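Local atomic coordinates of protein LRIM1 (Anopheles gambiae, PDB entry 3O53), a protein that forms a heterodimer with the leucine-rich repeat protein APL1C that regulates complement-like immunity in the mosquito, this chain being its leucine-rich repeat domain. Residues 20-25 with 47-52; 74-79 with 83-88; 130-133 with 137-140. All coordinates share one frame; numbering follows the deposited sequence.

Interaction 1 of 3, residues 20-25 with 47-52; sequences SSLKQA and SQISAA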
loop_
_atom_site.group_PDB
_atom_site.type_symbol
_atom_site.label_atom_id
_atom_site.label_comp_id
_atom_site.label_asym_id
_atom_site.label_seq_id
_atom_site.Cartn_x
_atom_site.Cartn_y
_atom_site.Cartn_z
ATOM N N SER A 20 -1.804 -32.728 -10.833
ATOM C CA SER A 20 -2.209 -33.884 -11.631
ATOM C C SER A 20 -3.658 -34.300 -11.369
ATOM O O SER A 20 -4.292 -34.924 -12.221
ATOM C CB SER A 20 -1.262 -35.067 -11.390
ATOM O OG SER A 20 -1.338 -35.529 -10.051
ATOM N N SER A 21 -4.185 -33.942 -10.201
ATOM C CA SER A 21 -5.535 -34.350 -9.824
ATOM C C SER A 21 -6.506 -33.176 -9.712
ATOM O O SER A 21 -7.663 -33.359 -9.335
ATOM C CB SER A 21 -5.506 -35.103 -8.494
ATOM O OG SER A 21 -5.118 -34.246 -7.435
ATOM N N LEU A 22 -6.043 -31.974 -10.035
ATOM C CA LEU A 22 -6.890 -30.790 -9.916
ATOM C C LEU A 22 -8.038 -30.885 -10.908
ATOM O O LEU A 22 -9.197 -30.665 -10.555
ATOM C CB LEU A 22 -6.089 -29.509 -10.168
ATOM C CG LEU A 22 -6.906 -28.209 -10.108
ATOM C CD1 LEU A 22 -7.513 -28.030 -8.733
ATOM C CD2 LEU A 22 -6.067 -26.989 -10.478
ATOM N N LYS A 23 -7.702 -31.224 -12.150
ATOM C CA LYS A 23 -8.675 -31.273 -13.235
ATOM C C LYS A 23 -9.839 -32.199 -12.898
ATOM O O LYS A 23 -10.993 -31.901 -13.204
ATOM C CB LYS A 23 -7.999 -31.742 -14.524
ATOM C CG LYS A 23 -6.797 -30.901 -14.936
ATOM C CD LYS A 23 -6.088 -31.507 -16.138
ATOM C CE LYS A 23 -4.872 -30.691 -16.546
ATOM N NZ LYS A 23 -4.150 -31.315 -17.692
ATOM N N GLN A 24 -9.528 -33.328 -12.273
ATOM C CA GLN A 24 -10.552 -34.275 -11.862
ATOM C C GLN A 24 -11.425 -33.675 -10.765
ATOM O O GLN A 24 -12.651 -33.717 -10.844
ATOM C CB GLN A 24 -9.906 -35.568 -11.369
ATOM C CG GLN A 24 -10.889 -36.561 -10.785
ATOM C CD GLN A 24 -10.205 -37.804 -10.260
ATOM O OE1 GLN A 24 -9.104 -38.147 -10.690
ATOM N NE2 GLN A 24 -10.856 -38.487 -9.325
ATOM N N ALA A 25 -10.787 -33.114 -9.744
ATOM C CA ALA A 25 -11.504 -32.520 -8.622
ATOM C C ALA A 25 -12.511 -31.475 -9.096
ATOM O O ALA A 25 -13.638 -31.419 -8.604
ATOM C CB ALA A 25 -10.521 -31.898 -7.642
ATOM N N SER A 47 0.573 -25.504 -8.510
ATOM C CA SER A 47 1.571 -24.635 -9.114
ATOM C C SER A 47 0.950 -23.783 -10.207
ATOM O O SER A 47 1.586 -22.870 -10.728
ATOM C CB SER A 47 2.714 -25.462 -9.700
ATOM O OG SER A 47 2.297 -26.124 -10.881
ATOM N N GLN A 48 -0.293 -24.078 -10.562
ATOM C CA GLN A 48 -0.984 -23.267 -11.552
ATOM C C GLN A 48 -2.471 -23.571 -11.594
ATOM O O GLN A 48 -2.913 -24.656 -11.230
ATOM C CB GLN A 48 -0.365 -23.477 -12.935
ATOM C CG GLN A 48 -0.038 -24.924 -13.247
ATOM C CD GLN A 48 0.738 -25.076 -14.540
ATOM O OE1 GLN A 48 0.234 -24.769 -15.621
ATOM N NE2 GLN A 48 1.972 -25.556 -14.435
ATOM N N ILE A 49 -3.237 -22.589 -12.039
ATOM C CA ILE A 49 -4.657 -22.772 -12.264
ATOM C C ILE A 49 -5.060 -21.825 -13.374
ATOM O O ILE A 49 -4.564 -20.706 -13.443
ATOM C CB ILE A 49 -5.478 -22.493 -10.989
ATOM C CG1 ILE A 49 -6.948 -22.839 -11.217
ATOM C CG2 ILE A 49 -5.327 -21.041 -10.565
ATOM C CD1 ILE A 49 -7.727 -23.101 -9.934
ATOM N N SER A 50 -5.948 -22.271 -14.248
ATOM C CA SER A 50 -6.352 -21.453 -15.376
ATOM C C SER A 50 -7.776 -20.964 -15.192
ATOM O O SER A 50 -8.600 -21.632 -14.568
ATOM C CB SER A 50 -6.253 -22.250 -16.672
ATOM O OG SER A 50 -7.361 -23.116 -16.809
ATOM N N ALA A 51 -8.058 -19.792 -15.740
ATOM C CA ALA A 51 -9.416 -19.284 -15.786
ATOM C C ALA A 51 -10.340 -20.322 -16.426
ATOM O O ALA A 51 -11.467 -20.507 -15.984
ATOM C CB ALA A 51 -9.459 -17.979 -16.568
ATOM N N ALA A 52 -9.854 -21.005 -17.461
ATOM C CA ALA A 52 -10.667 -21.995 -18.175
ATOM C C ALA A 52 -11.163 -23.087 -17.236
ATOM O O ALA A 52 -12.301 -23.535 -17.340
ATOM C CB ALA A 52 -9.867 -22.610 -19.331
#
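Leu22, which meets Gln48 and Ile49 across the contact, lies in the first turn of its helix, which the backbone hydrogen bond from Ala25 N to Ser21 O closes at 3.2 Å. No hydrogen bond joins the two segments; what joins them is van der Waals packing of one leucine branch. With CG anti to the backbone N (chi1 178°), Leu22 extends a methyl toward the other segment, and Leu22 CD2 lies 4.0 Å from Gln48 O. The same methyl approaches Ile49 CD1 at 4.3 Å. Ile49 can supply that methyl because CD1 ends its extended branch, and its beta-branched shape suits a drawn-out backbone. A leucine fits the buried side of the helix, whereas Gln48 keeps an amide on the exposed side of its segment. Serines handle the turns: Ser50 is the N-cap of helix 51-54, its OG accepting from Asp53 N, and Ser47 OG bonds to Asp19, just ahead of 20-25. The contact thus belongs to the N-terminal end of the solenoid. Helix 22-30, which follows strand 11-15 and precedes strand 38-40 in the chain, packs here against the segment that leads from strand 38-40 into helix 51-54.

Interaction 2 of 3, residues 74-79 with 83-88; sequences LDLESL and RTLDLN. With NAG (2-acetamido-2-deoxy-beta-D-glucopyranose), chain C.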
loop_
_atom_site.group_PDB
_atom_site.type_symbol
_atom_site.label_atom_id
_atom_site.label_comp_id
_atom_site.label_asym_id
_atom_site.label_seq_id
_atom_site.Cartn_x
_atom_site.Cartn_y
_atom_site.Cartn_z
ATOM N N LEU A 74 -0.710 -15.379 -13.013
ATOM C CA LEU A 74 -2.028 -15.838 -12.589
ATOM C C LEU A 74 -3.064 -14.954 -13.269
ATOM O O LEU A 74 -3.269 -13.798 -12.873
ATOM C CB LEU A 74 -2.188 -15.751 -11.059
ATOM C CG LEU A 74 -3.592 -16.134 -10.570
ATOM C CD1 LEU A 74 -3.942 -17.537 -11.049
ATOM C CD2 LEU A 74 -3.727 -16.033 -9.051
ATOM N N ASP A 75 -3.704 -15.486 -14.305
ATOM C CA ASP A 75 -4.608 -14.696 -15.126
ATOM C C ASP A 75 -6.032 -15.168 -14.922
ATOM O O ASP A 75 -6.435 -16.207 -15.431
ATOM C CB ASP A 75 -4.234 -14.792 -16.613
ATOM C CG ASP A 75 -5.058 -13.853 -17.486
ATOM O OD1 ASP A 75 -6.121 -13.367 -17.030
ATOM O OD2 ASP A 75 -4.645 -13.602 -18.635
ATOM N N LEU A 76 -6.792 -14.397 -14.158
ATOM C CA LEU A 76 -8.180 -14.732 -13.874
ATOM C C LEU A 76 -9.087 -13.596 -14.307
ATOM O O LEU A 76 -10.162 -13.398 -13.744
ATOM C CB LEU A 76 -8.357 -14.980 -12.385
ATOM C CG LEU A 76 -7.443 -16.067 -11.831
ATOM C CD1 LEU A 76 -7.708 -16.236 -10.342
ATOM C CD2 LEU A 76 -7.659 -17.378 -12.581
ATOM N N GLU A 77 -8.638 -12.848 -15.308
ATOM C CA GLU A 77 -9.360 -11.677 -15.781
ATOM C C GLU A 77 -10.739 -12.069 -16.305
ATOM O O GLU A 77 -11.683 -11.275 -16.247
ATOM C CB GLU A 77 -8.557 -10.987 -16.886
ATOM C CG GLU A 77 -9.142 -9.667 -17.352
ATOM C CD GLU A 77 -8.248 -8.951 -18.353
ATOM O OE1 GLU A 77 -7.028 -8.842 -18.099
ATOM O OE2 GLU A 77 -8.770 -8.493 -19.392
ATOM N N SER A 78 -10.849 -13.297 -16.805
ATOM C CA SER A 78 -12.079 -13.751 -17.449
ATOM C C SER A 78 -13.092 -14.318 -16.462
ATOM O O SER A 78 -14.179 -14.724 -16.866
ATOM C CB SER A 78 -11.773 -14.798 -18.522
ATOM O OG SER A 78 -11.298 -15.994 -17.935
ATOM N N LEU A 79 -12.741 -14.365 -15.179
ATOM C CA LEU A 79 -13.713 -14.734 -14.153
ATOM C C LEU A 79 -14.499 -13.484 -13.774
ATOM O O LEU A 79 -14.130 -12.740 -12.863
ATOM C CB LEU A 79 -13.031 -15.367 -12.940
ATOM C CG LEU A 79 -12.210 -16.625 -13.253
ATOM C CD1 LEU A 79 -11.705 -17.265 -11.968
ATOM C CD2 LEU A 79 -13.027 -17.631 -14.071
ATOM N N ARG A 83 -15.441 -11.643 -6.838
ATOM C CA ARG A 83 -15.433 -10.423 -6.031
ATOM C C ARG A 83 -14.258 -10.406 -5.063
ATOM O O ARG A 83 -13.706 -9.357 -4.756
ATOM C CB ARG A 83 -16.740 -10.293 -5.225
ATOM C CG ARG A 83 -17.996 -10.261 -6.081
ATOM C CD ARG A 83 -19.268 -10.380 -5.237
ATOM N NE ARG A 83 -19.541 -9.160 -4.481
ATOM C CZ ARG A 83 -20.533 -9.019 -3.605
ATOM N NH1 ARG A 83 -21.364 -10.026 -3.366
ATOM N NH2 ARG A 83 -20.694 -7.866 -2.966
ATOM N N THR A 84 -13.881 -11.572 -4.564
ATOM C CA THR A 84 -12.821 -11.653 -3.576
ATOM C C THR A 84 -11.833 -12.711 -4.022
ATOM O O THR A 84 -12.218 -13.823 -4.339
ATOM C CB THR A 84 -13.391 -12.011 -2.187
ATOM O OG1 THR A 84 -14.342 -11.017 -1.804
ATOM C CG2 THR A 84 -12.293 -12.066 -1.135
ATOM N N LEU A 85 -10.559 -12.342 -4.067
ATOM C CA LEU A 85 -9.509 -13.258 -4.469
ATOM C C LEU A 85 -8.404 -13.190 -3.444
ATOM O O LEU A 85 -7.901 -12.115 -3.153
ATOM C CB LEU A 85 -8.957 -12.856 -5.839
ATOM C CG LEU A 85 -7.778 -13.682 -6.350
ATOM C CD1 LEU A 85 -8.192 -15.137 -6.568
ATOM C CD2 LEU A 85 -7.245 -13.079 -7.642
ATOM N N ASP A 86 -8.016 -14.333 -2.898
ATOM C CA ASP A 86 -6.904 -14.375 -1.960
ATOM C C ASP A 86 -5.820 -15.326 -2.468
ATOM O O ASP A 86 -6.027 -16.531 -2.531
ATOM C CB ASP A 86 -7.404 -14.822 -0.585
ATOM C CG ASP A 86 -6.309 -14.806 0.479
ATOM O OD1 ASP A 86 -5.111 -14.787 0.128
ATOM O OD2 ASP A 86 -6.650 -14.826 1.678
ATOM N N LEU A 87 -4.669 -14.788 -2.853
ATOM C CA LEU A 87 -3.537 -15.631 -3.225
ATOM C C LEU A 87 -2.321 -15.325 -2.359
ATOM O O LEU A 87 -1.187 -15.520 -2.785
ATOM C CB LEU A 87 -3.179 -15.459 -4.698
ATOM C CG LEU A 87 -2.706 -14.068 -5.108
ATOM C CD1 LEU A 87 -1.615 -14.151 -6.172
ATOM C CD2 LEU A 87 -3.900 -13.262 -5.589
ATOM N N ASN A 88 -2.567 -14.845 -1.144
ATOM C CA ASN A 88 -1.507 -14.642 -0.164
ATOM C C ASN A 88 -0.587 -15.856 -0.124
ATOM O O ASN A 88 -1.052 -16.998 -0.157
ATOM C CB ASN A 88 -2.090 -14.428 1.240
ATOM C CG ASN A 88 -2.693 -13.042 1.437
ATOM O OD1 ASN A 88 -2.518 -12.145 0.617
ATOM N ND2 ASN A 88 -3.406 -12.867 2.548
HETATM C C1 NAG C . -8.019 -18.146 2.661
HETATM C C2 NAG C . -8.744 -17.186 3.588
HETATM C C3 NAG C . -7.851 -16.839 4.769
HETATM C C4 NAG C . -7.305 -18.098 5.426
HETATM C C5 NAG C . -6.657 -19.012 4.401
HETATM C C6 NAG C . -6.220 -20.316 5.056
HETATM C C7 NAG C . -10.259 -15.519 2.652
HETATM C C8 NAG C . -10.322 -14.242 1.876
HETATM N N2 NAG C . -9.031 -15.969 2.872
HETATM O O3 NAG C . -8.576 -16.046 5.674
HETATM O O4 NAG C . -6.338 -17.720 6.366
HETATM O O5 NAG C . -7.571 -19.286 3.361
HETATM O O6 NAG C . -7.364 -20.986 5.543
HETATM O O7 NAG C . -11.285 -16.082 3.042
#
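Leu74 with Leu87 and Leu76 with Leu85 make the apolar part of this contact, two leucine pairs in which every side chain is buried. Leu74 and Leu87 reach toward each other tip to tip, with Leu74 CD2 4.0 Å from Leu87 CD1. The second pair crosses at a slant: Leu76 CD1 fits against both branches of Leu85, at 4.0 Å from CD1 and 4.2 Å from CD2. With CG anti to the backbone N (chi1 176°), Leu85 brings its fork to Leu76 CD1. Leucine suits these places because its forked end fills space between two segments whose paired CA atoms stand more than 9 Å apart.

No hydrogen bond joins the two segments; each holds an Asx turn, and Asp86 also bonds to the glycan. Asp75 OD1 accepts from Glu77 N at 3.1 Å and Asp86 OD1 from Asn88 N at 2.8 Å, the latter just as strand 84-86 ends. The other oxygen, Asp86 OD2, accepts from N2 of the N-acetylglucosamine at 2.9 Å and 166°. With a bond on each oxygen, the carboxylate is held in its rotation, and it probably limits the motion of the acetamido group of the sugar on Asn64.

Alternating leucines facing inward are the signature of a leucine-rich repeat. Strand 84-86 runs between the parallel strands 62-64 and 103-105, while strand 73-76 pairs with strand 91-97 on the other side of the leucine core.

Interaction 3 of 3, residues 130-133 with 137-140; sequences NKIT and DLDE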
loop_
_atom_site.group_PDB
_atom_site.type_symbol
_atom_site.label_atom_id
_atom_site.label_comp_id
_atom_site.label_asym_id
_atom_site.label_seq_id
_atom_site.Cartn_x
_atom_site.Cartn_y
_atom_site.Cartn_z
ATOM N N ASN A 130 6.016 -7.635 -1.960
ATOM C CA ASN A 130 6.076 -8.106 -3.321
ATOM C C ASN A 130 7.272 -7.432 -4.013
ATOM O O ASN A 130 8.195 -6.993 -3.337
ATOM C CB ASN A 130 4.751 -7.819 -4.026
ATOM C CG ASN A 130 3.713 -8.893 -3.756
ATOM O OD1 ASN A 130 3.864 -10.030 -4.187
ATOM N ND2 ASN A 130 2.655 -8.536 -3.027
ATOM N N LYS A 131 7.255 -7.351 -5.340
ATOM C CA LYS A 131 8.369 -6.765 -6.085
ATOM C C LYS A 131 7.931 -5.558 -6.912
ATOM O O LYS A 131 8.435 -5.329 -8.000
ATOM C CB LYS A 131 8.994 -7.809 -7.017
ATOM C CG LYS A 131 9.296 -9.138 -6.348
ATOM C CD LYS A 131 10.385 -9.013 -5.303
ATOM C CE LYS A 131 11.769 -9.165 -5.906
ATOM N NZ LYS A 131 12.818 -9.258 -4.849
ATOM N N ILE A 132 6.987 -4.791 -6.389
ATOM C CA ILE A 132 6.497 -3.618 -7.086
ATOM C C ILE A 132 7.552 -2.513 -6.986
ATOM O O ILE A 132 8.041 -2.207 -5.902
ATOM C CB ILE A 132 5.133 -3.176 -6.487
ATOM C CG1 ILE A 132 4.071 -4.227 -6.843
ATOM C CG2 ILE A 132 4.708 -1.793 -7.011
ATOM C CD1 ILE A 132 2.798 -4.115 -6.037
ATOM N N THR A 133 7.919 -1.924 -8.119
ATOM C CA THR A 133 8.921 -0.859 -8.110
ATOM C C THR A 133 8.353 0.507 -8.504
ATOM O O THR A 133 9.030 1.512 -8.374
ATOM C CB THR A 133 10.079 -1.212 -9.052
ATOM O OG1 THR A 133 9.606 -1.223 -10.402
ATOM C CG2 THR A 133 10.637 -2.588 -8.713
ATOM N N ASP A 137 3.272 -0.117 -12.141
ATOM C CA ASP A 137 3.197 -1.585 -12.174
ATOM C C ASP A 137 1.743 -2.056 -12.011
ATOM O O ASP A 137 1.374 -3.151 -12.445
ATOM C CB ASP A 137 4.064 -2.186 -11.065
ATOM C CG ASP A 137 5.546 -2.065 -11.365
ATOM O OD1 ASP A 137 5.900 -1.702 -12.502
ATOM O OD2 ASP A 137 6.352 -2.349 -10.473
ATOM N N LEU A 138 0.933 -1.229 -11.359
ATOM C CA LEU A 138 -0.519 -1.426 -11.309
ATOM C C LEU A 138 -1.121 -0.736 -12.524
ATOM O O LEU A 138 -0.770 0.401 -12.809
ATOM C CB LEU A 138 -1.094 -0.801 -10.033
ATOM C CG LEU A 138 -1.062 -1.674 -8.775
ATOM C CD1 LEU A 138 0.331 -2.186 -8.487
ATOM C CD2 LEU A 138 -1.617 -0.897 -7.582
ATOM N N ASP A 139 -2.009 -1.401 -13.257
ATOM C CA ASP A 139 -2.581 -0.746 -14.432
ATOM C C ASP A 139 -3.632 0.251 -13.967
ATOM O O ASP A 139 -3.863 0.397 -12.760
ATOM C CB ASP A 139 -3.110 -1.748 -15.473
ATOM C CG ASP A 139 -4.449 -2.339 -15.111
ATOM O OD1 ASP A 139 -4.917 -2.170 -13.960
ATOM O OD2 ASP A 139 -5.036 -2.990 -15.998
ATOM N N GLU A 140 -4.235 0.974 -14.901
ATOM C CA GLU A 140 -5.078 2.102 -14.520
ATOM C C GLU A 140 -6.355 1.618 -13.835
ATOM O O GLU A 140 -6.846 2.262 -12.906
ATOM C CB GLU A 140 -5.350 3.011 -15.731
ATOM C CG GLU A 140 -4.079 3.791 -16.135
ATOM C CD GLU A 140 -4.222 4.607 -17.418
ATOM O OE1 GLU A 140 -5.349 4.778 -17.907
ATOM O OE2 GLU A 140 -3.196 5.098 -17.928
HETATM O O HOH W 1 8.275 -3.940 -10.649
#
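Ile132 and Asp137 bring the two backbones closest, their CA atoms 6.4 Å apart, where the chain turns a corner, neither segment being a regular helix or strand. Asp137 reaches across this gap and takes the backbone N-H of Thr133 on OD2, at 2.9 Å and 163°, the donor arriving nearly in line with the C-O bond. Its CG is anti to the carbonyl carbon (chi1 -73°), which carries the carboxylate toward 130-133. An aspartate suits the place because its short side chain can accept from a main chain only a few residues back and so close the loop.

A water bridges two groups within 130-133. It donates to Lys131 O at 3.0 Å and accepts from Thr133 OG1, also at 3.0 Å; it sits close to Asp137 OD2 as well, although that separation is so short that its exact length is doubtful. The N-H given to the carboxylate is main chain; what threonine adds is the hydroxyl that donates to the water.

Beside this polar group, Ile132 CG2 slides past Asp137, 3.9 Å from OD2. The longer branch of Ile132 crosses Leu138 at about a right angle, CD1 to CD1 at 4.0 Å, and both side chains are buried in the repeat core.

Asn130 bonds to the main chain of Ala106 and Leu127, in the manner of the asparagine of a leucine-rich repeat. The loop joins strand 123-126 to strand 146-150, and through Asp137 and Asp139 its later segment bonds to Val114 of strand 113-116.

From the N terminus the three contacts follow in series, each closing before the next opens, so none nests or crosses. Interaction 1 closes the longest loop, with 21 intervening residues that include strand 38-40, and ties the N-terminal helix 22-30 to the first repeats. Only three residues separate the segments of interaction 2, and likewise of interaction 3, further along the solenoid. Interactions 1 and 2 touch directly: Ile49 CG2 packs on Leu74 CD1 at 3.8 Å, and Ala51 O lies against Leu79 CD2, making one continuous packed region. Interaction 3 stands apart, its nearest atoms about 7 Å from those of interaction 2, with strands 91-97, 103-105, 113-116 and 123-126 between them along the chain.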